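Local coordinates for protein putative ABC transporter subunit, substrate-binding component (Rhodopseudomonas palustris, PDB 4EVS) that binds 4-hydroxybenzoate and probably hands such lignin-derived aromatic compounds to an ABC transporter as its substrate-binding component, at residues R293-Y296 / K297-E300; A64-L67 / I68-K72; K213-D217 / N218-A222. All blocks are in the same frame, centred on the assembly; numbering follows the deposited sequence. Where two conformers were deposited one is given.

Overall arrangement
All three contacts are local, running along or off the end of an alpha-helix, and none includes a residue of the 4-hydroxybenzoate pocket. Interaction 2 packs on the six-stranded sheet through strands 5-12 and 43-51; interaction 1, its centre about 20 Å away, touches that sheet at edge strand 39-40 and also lies on helix 308-315 and strand 319-322. Interaction 3 rests on the other large sheet, through strand 197-201, its centre about 46 Å from both. Interaction 1 is mostly apolar, half its residues buried, with one arginine reaching a sulfate. The helix ends show more surface: 64-72 has two glutamates held by an arginine, 213-222 a glycine-terminated end closed by backbone, asparagine and water bonds.

Interaction 1 of 3, residues R293-Y296 / K297-E300. With SO4 (sulfate ion), chain D.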
ATOM      1  N   ARG A 293       3.108  -8.743  13.347  1.00 15.98           N
ATOM      2  CA  ARG A 293       3.617  -8.244  14.622  1.00 16.55           C
ATOM      3  C   ARG A 293       2.474  -7.724  15.497  1.00 16.98           C
ATOM      4  O   ARG A 293       2.395  -8.010  16.684  1.00 17.29           O
ATOM      5  CB  ARG A 293       4.616  -7.098  14.401  1.00 17.00           C
ATOM      6  CG  ARG A 293       5.202  -6.535  15.663  1.00 17.16           C
ATOM      7  CD  ARG A 293       6.096  -5.308  15.458  1.00 22.97           C
ATOM      8  NE  ARG A 293       7.377  -5.671  14.820  1.00 30.07           N
ATOM      9  CZ  ARG A 293       8.445  -6.135  15.464  1.00 30.14           C
ATOM     10  NH1 ARG A 293       8.464  -6.327  16.810  1.00 33.42           N
ATOM     11  NH2 ARG A 293       9.508  -6.440  14.754  1.00 32.25           N
ATOM     12  N   LEU A 294       1.577  -6.938  14.911  1.00 16.28           N
ATOM     13  CA  LEU A 294       0.480  -6.367  15.684  1.00 17.38           C
ATOM     14  C   LEU A 294      -0.522  -7.444  16.117  1.00 17.38           C
ATOM     15  O   LEU A 294      -1.012  -7.414  17.252  1.00 18.13           O
ATOM     16  CB  LEU A 294      -0.248  -5.275  14.955  1.00 17.65           C
ATOM     17  CG  LEU A 294       0.523  -3.982  14.672  1.00 19.96           C
ATOM     18  CD1 LEU A 294      -0.373  -2.844  14.177  1.00 21.65           C
ATOM     19  CD2 LEU A 294       1.379  -3.556  15.775  1.00 24.31           C
ATOM     20  N   ILE A 295      -0.784  -8.439  15.260  1.00 16.55           N
ATOM     21  CA  ILE A 295      -1.674  -9.536  15.641  1.00 17.18           C
ATOM     22  C   ILE A 295      -1.060 -10.314  16.795  1.00 17.09           C
ATOM     23  O   ILE A 295      -1.752 -10.641  17.746  1.00 17.61           O
ATOM     24  CB  ILE A 295      -1.949 -10.466  14.442  1.00 17.24           C
ATOM     25  CG1 ILE A 295      -2.801  -9.700  13.428  1.00 19.07           C
ATOM     26  CG2 ILE A 295      -2.685 -11.776  14.893  1.00 19.84           C
ATOM     27  CD1 ILE A 295      -2.922 -10.338  12.052  1.00 21.28           C
ATOM     28  N   TYR A 296       0.247 -10.587  16.726  1.00 17.30           N
ATOM     29  CA  TYR A 296       0.879 -11.269  17.856  1.00 17.57           C
ATOM     30  C   TYR A 296       0.739 -10.459  19.160  1.00 18.50           C
ATOM     31  O   TYR A 296       0.488 -11.039  20.232  1.00 20.48           O
ATOM     32  CB  TYR A 296       2.319 -11.652  17.571  1.00 18.09           C
ATOM     33  CG  TYR A 296       2.484 -12.932  16.762  1.00 18.45           C
ATOM     34  CD1 TYR A 296       1.653 -13.232  15.676  1.00 18.01           C
ATOM     35  CD2 TYR A 296       3.505 -13.834  17.054  1.00 17.70           C
ATOM     36  CE1 TYR A 296       1.832 -14.395  14.948  1.00 17.77           C
ATOM     37  CE2 TYR A 296       3.691 -14.990  16.329  1.00 16.77           C
ATOM     38  CZ  TYR A 296       2.861 -15.278  15.282  1.00 17.23           C
ATOM     39  OH  TYR A 296       3.063 -16.399  14.529  1.00 18.72           O
ATOM     40  N   LYS A 297       0.949  -9.148  19.075  1.00 18.80           N
ATOM     41  CA  LYS A 297       0.811  -8.271  20.229  1.00 19.16           C
ATOM     42  C   LYS A 297      -0.622  -8.276  20.793  1.00 18.98           C
ATOM     43  O   LYS A 297      -0.831  -8.296  22.008  1.00 20.10           O
ATOM     44  CB  LYS A 297       1.234  -6.867  19.851  1.00 19.09           C
ATOM     45  CG  LYS A 297       1.084  -5.837  20.951  1.00 24.21           C
ATOM     46  CD  LYS A 297       2.018  -6.076  22.106  1.00 29.86           C
ATOM     47  CE  LYS A 297       2.027  -4.874  23.089  1.00 31.57           C
ATOM     48  NZ  LYS A 297       3.347  -4.782  23.756  1.00 36.34           N
HETATM   49  N   MSE A 298      -1.610  -8.246  19.898  1.00 18.76           N
HETATM   50  CA  MSE A 298      -3.014  -8.320  20.321  1.00 18.51           C
HETATM   51  C   MSE A 298      -3.342  -9.614  21.025  1.00 19.09           C
HETATM   52  O   MSE A 298      -4.023  -9.602  22.034  1.00 21.04           O
HETATM   53  CB  MSE A 298      -3.947  -8.062  19.143  1.00 18.65           C
HETATM   54  CG  MSE A 298      -3.841  -6.636  18.663  1.00 20.27           C
HETATM   55 SE   MSE A 298      -5.235  -6.122  17.391  0.62 23.67          SE
HETATM   56  CE  MSE A 298      -4.685  -7.175  16.007  1.00 20.68           C
ATOM     57  N   ILE A 299      -2.802 -10.728  20.521  1.00 18.31           N
ATOM     58  CA  ILE A 299      -3.046 -12.031  21.173  1.00 18.70           C
ATOM     59  C   ILE A 299      -2.362 -12.070  22.527  1.00 20.16           C
ATOM     60  O   ILE A 299      -2.915 -12.585  23.492  1.00 22.36           O
ATOM     61  CB  ILE A 299      -2.589 -13.185  20.263  1.00 18.66           C
ATOM     62  CG1 ILE A 299      -3.431 -13.230  18.964  1.00 20.15           C
ATOM     63  CG2 ILE A 299      -2.619 -14.496  21.004  1.00 19.14           C
ATOM     64  CD1 ILE A 299      -2.916 -14.139  17.863  1.00 20.91           C
ATOM     65  N   GLU A 300      -1.154 -11.515  22.614  1.00 20.71           N
ATOM     66  CA  GLU A 300      -0.425 -11.452  23.879  1.00 23.29           C
ATOM     67  C   GLU A 300      -1.205 -10.669  24.913  1.00 22.54           C
ATOM     68  O   GLU A 300      -1.376 -11.087  26.079  1.00 24.01           O
ATOM     69  CB  GLU A 300       0.931 -10.794  23.609  1.00 23.34           C
ATOM     70  CG  GLU A 300       1.718 -10.336  24.823  1.00 29.89           C
ATOM     71  CD  GLU A 300       2.205 -11.470  25.625  1.00 34.65           C
ATOM     72  OE1 GLU A 300       2.272 -12.603  25.075  1.00 40.31           O
ATOM     73  OE2 GLU A 300       2.541 -11.241  26.824  1.00 39.17           O
TER
HETATM   74  S   SO4 D 403      12.268  -8.092  14.238  0.83 38.23           S
HETATM   75  O1  SO4 D 403      11.129  -8.707  13.522  0.83 35.12           O
HETATM   76  O2  SO4 D 403      11.825  -7.051  15.152  0.83 41.61           O
HETATM   77  O3  SO4 D 403      12.864  -9.152  15.050  0.83 41.34           O
HETATM   78  O4  SO4 D 403      13.288  -7.468  13.392  0.83 40.04           O
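Ile295 packs against Met298 and Ile299 on one side of helix 283-302, an uninterrupted alpha-helix in the lobe of this periplasmic binding fold that contains strand 39-40. The backbone between Arg293 and Glu300 follows the regular i to i+4 pattern. Lys297 N bonds to Arg293 O at 3.0 Å, and Met298 N to Leu294 O at 2.8 Å; Ile299 and Glu300 repeat the step on Ile295 and Tyr296.

The apolar contacts fan out from Ile295. Its CG2 branch meets CD1, the end of the Ile299 side chain one turn on, at 3.8 Å, while CG1 faces the methyl CE of Met298, a selenomethionine, at 4.1 Å. That methyl is turned back by the bend about the last torsion (chi3 -68°), which also lays CE 3.8 Å from Ile295 CA. Met298 and Leu294, both buried, pack on Val315 of helix 308-315. On another side Tyr296 and Ile299 rest on Val40, and the tyrosine ring meets Trp32 edge-to-face while its OH bonds to Gly37 O.

The charged contact is with a sulfate, probably from the crystallisation liquor, which Tyr289 and His36 also bind. Arg293 reaches it on a chain that stays extended through chi2 and then bends at chi3 (-71°). Its NH2 is modelled 2.4 Å from sulfate O2, too short for the length to be trusted, although the N-H direction suits a hydrogen bond. The sulfur lies at the edge of the guanidinium, in its plane, and sulfate O1 is 3.0 Å from NH2.

Interaction 2 of 3, residues A64-L67 / I68-K72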
ATOM      1  N   ALA A  64     -15.325 -12.833   4.180  1.00 19.78           N
ATOM      2  CA  ALA A  64     -15.238 -12.438   5.586  1.00 19.19           C
ATOM      3  C   ALA A  64     -16.324 -13.106   6.439  1.00 20.44           C
ATOM      4  O   ALA A  64     -16.070 -13.590   7.557  1.00 20.05           O
ATOM      5  CB  ALA A  64     -15.247 -10.905   5.736  1.00 20.09           C
ATOM      6  N   GLN A  65     -17.531 -13.153   5.913  1.00 20.99           N
ATOM      7  CA  GLN A  65     -18.625 -13.799   6.624  1.00 21.93           C
ATOM      8  C   GLN A  65     -18.304 -15.277   6.868  1.00 21.46           C
ATOM      9  O   GLN A  65     -18.533 -15.794   7.964  1.00 22.54           O
ATOM     10  CB  GLN A  65     -19.948 -13.611   5.846  1.00 22.53           C
ATOM     11  CG  GLN A  65     -20.428 -12.163   5.825  1.00 25.54           C
ATOM     12  CD  GLN A  65     -21.585 -11.960   4.903  1.00 26.60           C
ATOM     13  OE1 GLN A  65     -21.633 -12.573   3.822  1.00 26.83           O
ATOM     14  NE2 GLN A  65     -22.531 -11.085   5.301  1.00 27.31           N
ATOM     15  N   GLU A  66     -17.745 -15.951   5.877  1.00 21.51           N
ATOM     16  CA  GLU A  66     -17.390 -17.385   6.002  1.00 21.29           C
ATOM     17  C   GLU A  66     -16.292 -17.539   7.066  1.00 19.90           C
ATOM     18  O   GLU A  66     -16.277 -18.518   7.824  1.00 20.07           O
ATOM     19  CB  GLU A  66     -16.873 -17.964   4.670  1.00 24.22           C
ATOM     20  CG  GLU A  66     -16.341 -19.483   4.695  1.00 29.94           C
ATOM     21  CD  GLU A  66     -14.845 -19.817   5.150  1.00 35.75           C
ATOM     22  OE1 GLU A  66     -13.937 -18.991   5.279  1.00 38.22           O
ATOM     23  OE2 GLU A  66     -14.580 -21.014   5.381  1.00 42.76           O
ATOM     24  N   LEU A  67     -15.316 -16.644   7.051  1.00 19.30           N
ATOM     25  CA  LEU A  67     -14.217 -16.690   8.010  1.00 18.66           C
ATOM     26  C   LEU A  67     -14.721 -16.501   9.438  1.00 18.54           C
ATOM     27  O   LEU A  67     -14.255 -17.144  10.392  1.00 18.14           O
ATOM     28  CB  LEU A  67     -13.138 -15.649   7.699  1.00 18.87           C
ATOM     29  CG  LEU A  67     -12.271 -15.879   6.467  1.00 18.70           C
ATOM     30  CD1 LEU A  67     -11.508 -14.574   6.051  1.00 19.34           C
ATOM     31  CD2 LEU A  67     -11.317 -17.087   6.761  1.00 18.42           C
ATOM     32  N   ILE A  68     -15.652 -15.572   9.612  1.00 17.97           N
ATOM     33  CA  ILE A  68     -16.247 -15.335  10.893  1.00 18.38           C
ATOM     34  C   ILE A  68     -17.100 -16.537  11.353  1.00 19.38           C
ATOM     35  O   ILE A  68     -16.969 -17.010  12.494  1.00 19.86           O
ATOM     36  CB  ILE A  68     -17.101 -14.057  10.860  1.00 19.39           C
ATOM     37  CG1 ILE A  68     -16.185 -12.838  10.784  1.00 21.00           C
ATOM     38  CG2 ILE A  68     -18.007 -13.969  12.081  1.00 21.02           C
ATOM     39  CD1 ILE A  68     -16.904 -11.585  10.230  1.00 21.02           C
ATOM     40  N   VAL A  69     -17.994 -17.001  10.485  1.00 20.18           N
ATOM     41  CA  VAL A  69     -19.006 -17.998  10.878  1.00 21.32           C
ATOM     42  C   VAL A  69     -18.505 -19.449  10.889  1.00 22.03           C
ATOM     43  O   VAL A  69     -18.768 -20.204  11.837  1.00 24.09           O
ATOM     44  CB  VAL A  69     -20.268 -17.879   9.957  1.00 21.03           C
ATOM     45  CG1 VAL A  69     -21.235 -19.028  10.249  1.00 23.95           C
ATOM     46  CG2 VAL A  69     -20.900 -16.459  10.119  1.00 22.73           C
ATOM     47  N   LYS A  70     -17.777 -19.826   9.846  0.55 22.10           N
ATOM     48  CA  LYS A  70     -17.379 -21.216   9.655  0.55 22.80           C
ATOM     49  C   LYS A  70     -15.946 -21.502  10.174  0.55 22.61           C
ATOM     50  O   LYS A  70     -15.698 -22.549  10.837  0.55 22.93           O
ATOM     51  CB  LYS A  70     -17.599 -21.622   8.186  0.55 23.78           C
ATOM     52  CG  LYS A  70     -19.091 -21.571   7.773  0.55 24.95           C
ATOM     53  CD  LYS A  70     -19.427 -22.074   6.359  0.55 26.78           C
ATOM     54  CE  LYS A  70     -20.959 -21.956   6.090  0.55 28.10           C
ATOM     55  NZ  LYS A  70     -21.402 -22.368   4.705  0.55 29.03           N
ATOM     56  N   GLU A  71     -15.003 -20.595   9.905  1.00 22.92           N
ATOM     57  CA  GLU A  71     -13.650 -20.729  10.431  1.00 23.42           C
ATOM     58  C   GLU A  71     -13.504 -20.253  11.867  1.00 22.16           C
ATOM     59  O   GLU A  71     -12.579 -20.658  12.543  1.00 24.22           O
ATOM     60  CB  GLU A  71     -12.631 -20.011   9.559  1.00 24.06           C
ATOM     61  CG  GLU A  71     -12.511 -20.630   8.232  1.00 30.15           C
ATOM     62  CD  GLU A  71     -11.750 -21.942   8.276  1.00 36.49           C
ATOM     63  OE1 GLU A  71     -10.857 -22.113   9.143  1.00 40.46           O
ATOM     64  OE2 GLU A  71     -12.035 -22.775   7.414  1.00 41.73           O
ATOM     65  N   LYS A  72     -14.428 -19.421  12.328  1.00 21.00           N
ATOM     66  CA  LYS A  72     -14.400 -18.803  13.661  1.00 20.73           C
ATOM     67  C   LYS A  72     -13.058 -18.121  13.942  1.00 20.20           C
ATOM     68  O   LYS A  72     -12.430 -18.324  14.983  1.00 21.83           O
ATOM     69  CB  LYS A  72     -14.736 -19.836  14.706  1.00 22.21           C
ATOM     70  CG  LYS A  72     -16.130 -20.446  14.506  1.00 25.13           C
ATOM     71  CD  LYS A  72     -16.470 -21.430  15.648  1.00 28.20           C
ATOM     72  CE  LYS A  72     -17.795 -22.130  15.430  1.00 33.84           C
ATOM     73  NZ  LYS A  72     -18.197 -22.938  16.622  1.00 37.69           N
TER
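Glu66 and Glu71 are brought together by a bend in each chain at chi2, -84° in Glu66 and -74° in Glu71. Glu66 starts away from the following turn, and the bend swings its carboxylate back along the helix; the CB of Glu71 points back toward 64-67. Glu66 OE2 therefore comes to 3.5 Å from Glu71 CG, with the two chains slanting past one another and their carboxylate planes 44° apart. The like-charged oxygens Glu66 OE2 and Glu71 OE2 are only 3.7 Å apart.

What makes this closeness tolerable is probably Arg50 of strand 43-51, which forms salt bridges through NE to Glu66 OE1 and through NH2 to Glu71 OE2. With an alanine in place of Glu66, Arg50 NE would probably be left without its carboxylate mate, and Glu71 CG would lose the group lying against it. Next to this pair Leu67 lays its CD2 methyl 4.0 Å from Glu71 CG, and the leucine continues onto Val48 and Ile11 of the sheet.

The backbone explains how Glu71 gets there. Ile68 N to Ala64 O, at 2.9 Å, and Val69 N to Gln65 O, at 2.8 Å, are ordinary helical bonds. Glu66 O, however, takes two donors, Lys70 N at 2.8 Å and Glu71 N at 3.2 Å, the second lying in the carbonyl plane. This added i to i+5 bond spans one residue more than the helical ones; Lys72 is the first residue with non-helical backbone angles, its phi positive, and Leu67 pairs through its backbone with Val73. The chain has come from strand 43-51 through helix 57-69 and is about to enter strand 75-78, a beta-alpha-beta crossover of the six-stranded sheet.

Interaction 3 of 3, residues K213-D217 / N218-A222; sequences KAYID and NGLKA
A Schellman motif ends helix 206-217, with Gly219 as its C-prime residue, and joins Tyr215 and Ile216 to the chain that follows. Gly219 N bonds to Ile216 O at 3.0 Å, from well above the carbonyl plane. The wider bond, Leu220 N to Tyr215 O at 3.2 Å, is weak. Gly219 has phi 90° and psi 4°, a backbone shape in which any CB would collide with the carbonyl oxygen of Asn218.

Just before the glycine, Asn218 reaches back one turn and grips Ala214 O twice, through its backbone N at 3.0 Å and its side-chain ND2 at 2.9 Å, the two donors coming from opposite faces of the carbonyl plane. This helix links strands 197-201 and 226-230, neighbouring parallel strands, in a beta-alpha-beta unit, and the turn is where the chain reverses toward the second strand.

The Tyr215 ring swings over the turn (chi1 154°) and lies obliquely against what follows: CD1 is 3.7 Å from Leu220 CB, and CZ 3.5 Å from Lys221 CB. Its OH bonds to Val225 O, while Lys221 NZ reaches on to Ile247 O. A water donates to Ile216 O at 2.8 Å and accepts from Ala222 N at 3.0 Å.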
ATOM      1  N   LYS A 213       3.776   2.013 -19.523  1.00 16.89           N
ATOM      2  CA  LYS A 213       4.221   1.605 -20.833  1.00 18.57           C
ATOM      3  C   LYS A 213       3.667   2.540 -21.902  1.00 17.92           C
ATOM      4  O   LYS A 213       4.362   2.871 -22.857  1.00 18.67           O
ATOM      5  CB  LYS A 213       3.887   0.134 -21.132  1.00 19.26           C
ATOM      6  CG  LYS A 213       4.600  -0.462 -22.352  1.00 23.10           C
ATOM      7  CD  LYS A 213       4.383  -1.979 -22.471  1.00 25.99           C
ATOM      8  CE  LYS A 213       5.084  -2.798 -21.388  1.00 25.37           C
ATOM      9  NZ  LYS A 213       6.580  -2.689 -21.386  1.00 22.77           N
ATOM     10  N   ALA A 214       2.409   2.951 -21.770  1.00 18.32           N
ATOM     11  CA  ALA A 214       1.829   3.918 -22.742  1.00 16.89           C
ATOM     12  C   ALA A 214       2.466   5.297 -22.665  1.00 17.45           C
ATOM     13  O   ALA A 214       2.624   5.945 -23.683  1.00 18.89           O
ATOM     14  CB  ALA A 214       0.326   4.042 -22.565  1.00 18.81           C
ATOM     15  N   TYR A 215       2.830   5.718 -21.464  1.00 17.48           N
ATOM     16  CA  TYR A 215       3.462   7.036 -21.256  1.00 17.58           C
ATOM     17  C   TYR A 215       4.828   7.068 -21.963  1.00 17.21           C
ATOM     18  O   TYR A 215       5.190   8.046 -22.669  1.00 18.67           O
ATOM     19  CB  TYR A 215       3.596   7.223 -19.741  1.00 18.12           C
ATOM     20  CG  TYR A 215       4.684   8.123 -19.279  1.00 17.59           C
ATOM     21  CD1 TYR A 215       4.612   9.496 -19.507  1.00 16.67           C
ATOM     22  CD2 TYR A 215       5.795   7.642 -18.612  1.00 19.31           C
ATOM     23  CE1 TYR A 215       5.632  10.365 -19.095  1.00 18.39           C
ATOM     24  CE2 TYR A 215       6.780   8.526 -18.149  1.00 16.80           C
ATOM     25  CZ  TYR A 215       6.722   9.862 -18.412  1.00 16.77           C
ATOM     26  OH  TYR A 215       7.748  10.691 -17.970  1.00 19.17           O
ATOM     27  N   ILE A 216       5.586   5.977 -21.821  1.00 17.15           N
ATOM     28  CA  ILE A 216       6.872   5.825 -22.483  1.00 17.74           C
ATOM     29  C   ILE A 216       6.687   5.654 -24.001  1.00 17.85           C
ATOM     30  O   ILE A 216       7.302   6.357 -24.800  1.00 19.26           O
ATOM     31  CB  ILE A 216       7.653   4.635 -21.937  1.00 18.05           C
ATOM     32  CG1 ILE A 216       8.024   4.930 -20.508  1.00 18.92           C
ATOM     33  CG2 ILE A 216       8.941   4.359 -22.806  1.00 19.57           C
ATOM     34  CD1 ILE A 216       8.571   3.669 -19.727  1.00 19.51           C
ATOM     35  N   ASP A 217       5.834   4.714 -24.401  1.00 18.17           N
ATOM     36  CA  ASP A 217       5.819   4.290 -25.804  1.00 19.27           C
ATOM     37  C   ASP A 217       5.160   5.289 -26.725  1.00 20.28           C
ATOM     38  O   ASP A 217       5.425   5.251 -27.930  1.00 22.29           O
ATOM     39  CB  ASP A 217       5.183   2.914 -25.984  1.00 19.72           C
ATOM     40  CG  ASP A 217       6.040   1.795 -25.443  1.00 20.75           C
ATOM     41  OD1 ASP A 217       7.201   2.025 -25.040  1.00 22.98           O
ATOM     42  OD2 ASP A 217       5.550   0.642 -25.418  1.00 25.15           O
ATOM     43  N   ASN A 218       4.303   6.164 -26.176  1.00 19.20           N
ATOM     44  CA  ASN A 218       3.729   7.277 -26.937  1.00 20.21           C
ATOM     45  C   ASN A 218       4.597   8.545 -26.884  1.00 21.17           C
ATOM     46  O   ASN A 218       4.227   9.576 -27.451  1.00 23.04           O
ATOM     47  CB  ASN A 218       2.285   7.528 -26.521  1.00 20.30           C
ATOM     48  CG  ASN A 218       1.380   6.390 -26.975  1.00 23.41           C
ATOM     49  OD1 ASN A 218       1.130   6.195 -28.192  1.00 29.23           O
ATOM     50  ND2 ASN A 218       0.942   5.585 -26.017  1.00 23.11           N
ATOM     51  N   GLY A 219       5.790   8.435 -26.266  1.00 20.31           N
ATOM     52  CA  GLY A 219       6.820   9.476 -26.433  1.00 19.72           C
ATOM     53  C   GLY A 219       6.792  10.605 -25.452  1.00 19.13           C
ATOM     54  O   GLY A 219       7.577  11.550 -25.564  1.00 19.03           O
ATOM     55  N   LEU A 220       5.893  10.540 -24.463  1.00 17.86           N
ATOM     56  CA  LEU A 220       5.749  11.681 -23.567  1.00 18.02           C
ATOM     57  C   LEU A 220       7.029  11.874 -22.762  1.00 18.54           C
ATOM     58  O   LEU A 220       7.471  12.988 -22.533  1.00 19.07           O
ATOM     59  CB  LEU A 220       4.540  11.529 -22.657  1.00 18.55           C
ATOM     60  CG  LEU A 220       3.180  11.914 -23.254  1.00 20.90           C
ATOM     61  CD1 LEU A 220       2.844  11.038 -24.480  1.00 27.23           C
ATOM     62  CD2 LEU A 220       2.091  11.748 -22.230  1.00 22.91           C
ATOM     63  N   LYS A 221       7.592  10.767 -22.275  1.00 18.48           N
ATOM     64  CA  LYS A 221       8.774  10.849 -21.419  1.00 18.88           C
ATOM     65  C   LYS A 221       9.956  11.472 -22.152  1.00 19.14           C
ATOM     66  O   LYS A 221      10.617  12.403 -21.614  1.00 19.28           O
ATOM     67  CB  LYS A 221       9.157   9.474 -20.879  1.00 19.38           C
ATOM     68  CG  LYS A 221      10.314   9.472 -19.869  1.00 20.04           C
ATOM     69  CD  LYS A 221      10.547   8.087 -19.326  1.00 22.12           C
ATOM     70  CE  LYS A 221      11.315   8.052 -18.008  1.00 25.74           C
ATOM     71  NZ  LYS A 221      12.574   8.663 -18.153  1.00 27.91           N
ATOM     72  N   ALA A 222      10.150  11.046 -23.402  1.00 18.36           N
ATOM     73  CA  ALA A 222      11.226  11.582 -24.261  1.00 20.25           C
ATOM     74  C   ALA A 222      10.989  13.024 -24.726  1.00 20.24           C
ATOM     75  O   ALA A 222      11.930  13.710 -25.111  1.00 21.70           O
ATOM     76  CB  ALA A 222      11.479  10.651 -25.441  1.00 21.05           C
TER
HETATM   77  O   HOH W   1       9.113   8.404 -24.315  1.00 21.84           O